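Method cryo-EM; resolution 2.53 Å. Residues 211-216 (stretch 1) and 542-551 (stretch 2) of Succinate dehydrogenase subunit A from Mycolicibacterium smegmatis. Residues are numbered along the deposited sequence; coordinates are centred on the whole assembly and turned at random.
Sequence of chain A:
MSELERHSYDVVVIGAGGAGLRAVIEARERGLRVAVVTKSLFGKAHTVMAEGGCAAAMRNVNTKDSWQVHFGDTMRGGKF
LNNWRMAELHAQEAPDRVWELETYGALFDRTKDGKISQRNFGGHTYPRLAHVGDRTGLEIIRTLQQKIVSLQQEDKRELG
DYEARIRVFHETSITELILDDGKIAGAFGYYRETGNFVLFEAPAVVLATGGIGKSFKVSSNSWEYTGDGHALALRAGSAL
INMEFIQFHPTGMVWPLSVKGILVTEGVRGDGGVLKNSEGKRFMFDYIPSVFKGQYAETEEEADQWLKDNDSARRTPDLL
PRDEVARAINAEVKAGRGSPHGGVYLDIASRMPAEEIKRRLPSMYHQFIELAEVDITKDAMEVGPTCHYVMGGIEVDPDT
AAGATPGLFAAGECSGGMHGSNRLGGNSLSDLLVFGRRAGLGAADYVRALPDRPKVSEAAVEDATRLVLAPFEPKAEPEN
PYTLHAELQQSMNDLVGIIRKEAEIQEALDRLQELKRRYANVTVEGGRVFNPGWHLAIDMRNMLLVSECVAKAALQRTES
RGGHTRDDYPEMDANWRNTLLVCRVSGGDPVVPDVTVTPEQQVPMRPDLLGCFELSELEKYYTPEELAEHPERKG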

# COMPACT_ATOMS: atom_id res chain seq x y z
N GLY A 211 -9.34 -0.27 -16.85
CA GLY A 211 -10.27 -1.31 -17.24
C GLY A 211 -11.73 -0.92 -17.07
O GLY A 211 -12.08 0.25 -16.93
N ILE A 212 -12.59 -1.94 -17.10
CA ILE A 212 -14.04 -1.77 -17.19
C ILE A 212 -14.76 -2.60 -16.13
O ILE A 212 -15.93 -2.94 -16.29
CB ILE A 212 -14.55 -2.14 -18.59
CG1 ILE A 212 -14.29 -3.62 -18.87
CG2 ILE A 212 -13.88 -1.29 -19.65
CD1 ILE A 212 -15.30 -4.26 -19.78
N GLY A 213 -14.07 -2.91 -15.03
CA GLY A 213 -14.56 -3.95 -14.13
C GLY A 213 -15.76 -3.57 -13.28
O GLY A 213 -16.38 -4.46 -12.70
N LYS A 214 -16.10 -2.29 -13.20
CA LYS A 214 -17.24 -1.88 -12.38
C LYS A 214 -18.58 -2.12 -13.06
O LYS A 214 -19.61 -1.83 -12.46
CB LYS A 214 -17.12 -0.40 -11.99
CG LYS A 214 -16.01 -0.13 -11.00
CD LYS A 214 -15.94 -1.22 -9.94
CE LYS A 214 -16.62 -0.80 -8.65
NZ LYS A 214 -16.22 -1.68 -7.52
N SER A 215 -18.58 -2.63 -14.29
CA SER A 215 -19.83 -3.01 -14.94
C SER A 215 -20.33 -4.37 -14.49
O SER A 215 -21.44 -4.76 -14.87
CB SER A 215 -19.65 -3.00 -16.46
OG SER A 215 -19.15 -1.76 -16.91
N PHE A 216 -19.55 -5.10 -13.70
CA PHE A 216 -19.88 -6.46 -13.29
C PHE A 216 -20.08 -6.51 -11.78
O PHE A 216 -19.43 -5.79 -11.02
CB PHE A 216 -18.77 -7.43 -13.70
CG PHE A 216 -18.73 -7.70 -15.18
CD1 PHE A 216 -18.13 -6.81 -16.04
CD2 PHE A 216 -19.31 -8.85 -15.70
CE1 PHE A 216 -18.10 -7.05 -17.39
CE2 PHE A 216 -19.28 -9.09 -17.05
CZ PHE A 216 -18.67 -8.19 -17.90
N ASN A 542 -20.67 6.00 -19.71
CA ASN A 542 -19.53 5.23 -20.20
C ASN A 542 -19.72 3.75 -19.94
O ASN A 542 -19.42 2.92 -20.80
CB ASN A 542 -18.24 5.72 -19.54
CG ASN A 542 -18.09 7.22 -19.60
OD1 ASN A 542 -18.40 7.84 -20.61
ND2 ASN A 542 -17.61 7.81 -18.51
N MET A 543 -20.23 3.40 -18.75
CA MET A 543 -20.44 1.99 -18.44
C MET A 543 -21.47 1.37 -19.39
O MET A 543 -21.29 0.24 -19.85
CB MET A 543 -20.87 1.83 -16.99
CG MET A 543 -19.70 1.67 -16.04
SD MET A 543 -20.17 1.26 -14.35
CE MET A 543 -20.51 2.88 -13.68
N LEU A 544 -22.54 2.10 -19.69
CA LEU A 544 -23.56 1.58 -20.60
C LEU A 544 -23.01 1.39 -22.01
O LEU A 544 -23.28 0.37 -22.65
CB LEU A 544 -24.77 2.52 -20.63
CG LEU A 544 -25.67 2.52 -19.39
CD1 LEU A 544 -26.64 3.69 -19.44
CD2 LEU A 544 -26.42 1.21 -19.27
N LEU A 545 -22.23 2.36 -22.50
CA LEU A 545 -21.64 2.23 -23.83
C LEU A 545 -20.70 1.03 -23.91
O LEU A 545 -20.76 0.23 -24.86
CB LEU A 545 -20.91 3.52 -24.19
CG LEU A 545 -20.47 3.70 -25.64
CD1 LEU A 545 -21.67 3.66 -26.55
CD2 LEU A 545 -19.71 5.00 -25.81
N VAL A 546 -19.85 0.87 -22.90
CA VAL A 546 -18.90 -0.24 -22.91
C VAL A 546 -19.63 -1.58 -22.79
O VAL A 546 -19.24 -2.56 -23.43
CB VAL A 546 -17.86 -0.06 -21.79
CG1 VAL A 546 -17.05 -1.32 -21.59
CG2 VAL A 546 -16.94 1.11 -22.12
N SER A 547 -20.69 -1.63 -21.99
CA SER A 547 -21.46 -2.86 -21.86
C SER A 547 -22.12 -3.24 -23.19
O SER A 547 -22.13 -4.42 -23.56
CB SER A 547 -22.51 -2.72 -20.77
OG SER A 547 -21.92 -2.29 -19.56
N GLU A 548 -22.67 -2.26 -23.90
CA GLU A 548 -23.25 -2.55 -25.21
C GLU A 548 -22.19 -3.09 -26.16
O GLU A 548 -22.44 -4.07 -26.89
CB GLU A 548 -23.90 -1.29 -25.79
CG GLU A 548 -24.85 -1.56 -26.94
CD GLU A 548 -25.38 -0.29 -27.57
OE1 GLU A 548 -25.87 -0.35 -28.72
OE2 GLU A 548 -25.31 0.78 -26.92
N CYS A 549 -21.00 -2.49 -26.16
CA CYS A 549 -19.93 -2.97 -27.03
C CYS A 549 -19.55 -4.41 -26.70
O CYS A 549 -19.41 -5.25 -27.60
CB CYS A 549 -18.71 -2.06 -26.91
SG CYS A 549 -18.76 -0.60 -27.96
N VAL A 550 -19.38 -4.71 -25.41
CA VAL A 550 -18.99 -6.05 -24.99
C VAL A 550 -20.04 -7.07 -25.39
O VAL A 550 -19.73 -8.14 -25.92
CB VAL A 550 -18.73 -6.07 -23.47
CG1 VAL A 550 -18.56 -7.50 -22.99
CG2 VAL A 550 -17.50 -5.26 -23.13
N ALA A 551 -21.32 -6.75 -25.15
CA ALA A 551 -22.38 -7.68 -25.47
C ALA A 551 -22.47 -7.94 -26.97
O ALA A 551 -22.65 -9.09 -27.40
CB ALA A 551 -23.72 -7.16 -24.94

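This is a small van der Waals contact in which a short loop with a 3-10 segment rests on one side of a helix, with no hydrogen bond between the two stretches. The pair buries 276 Å² in all, both sides summed. The touching residues lie at least 328 positions apart in sequence, so the fold brings them together.

Stretch 2 is helical throughout, with regular backbone hydrogen bonds four residues apart; Val550 N to Val546 O, at 2.9 Å, is typical. Stretch 1 has a 3-10 segment at residues 213-215. Its turn is held by weak bonds, Ser215 N to Ile212 O at 3.3 Å and Phe216 N to Gly213 O at 3.4 Å. The backbones come nearest at Ser215 and Met543, whose CA atoms are 6.1 Å apart.

Ile212 supplies the apolar part of the contact. Its CA-to-CB bond points toward the helix. Ile212 CG2 lies 3.7 Å from Val546 CG1, and Ile212 CD1 lies 4.1 Å from Val550 CG2. The two valines are four residues apart, about one helical turn, so one isoleucine can touch both.

Met543 meets the 3-10 segment, at Lys214 and Ser215. Met543 SD is 3.7 Å from Lys214 O and 4.2 Å from Lys214 CB. The lysine side chain then leads away from the helix. The CA-to-CB bond of Ser215 points toward the helix, and Ser215 OG sits 3.6 Å from Met543 CG, a packing contact.

Ser215 OG and Ser547 OG are 3.9 Å apart and do not hydrogen-bond. Each hydroxyl donates within its own stretch instead. Ser547 OG bonds to Met543 O at 2.6 Å, one turn back along the helix. Ser215 OG makes a weak bond to Ile212 O at 3.5 Å.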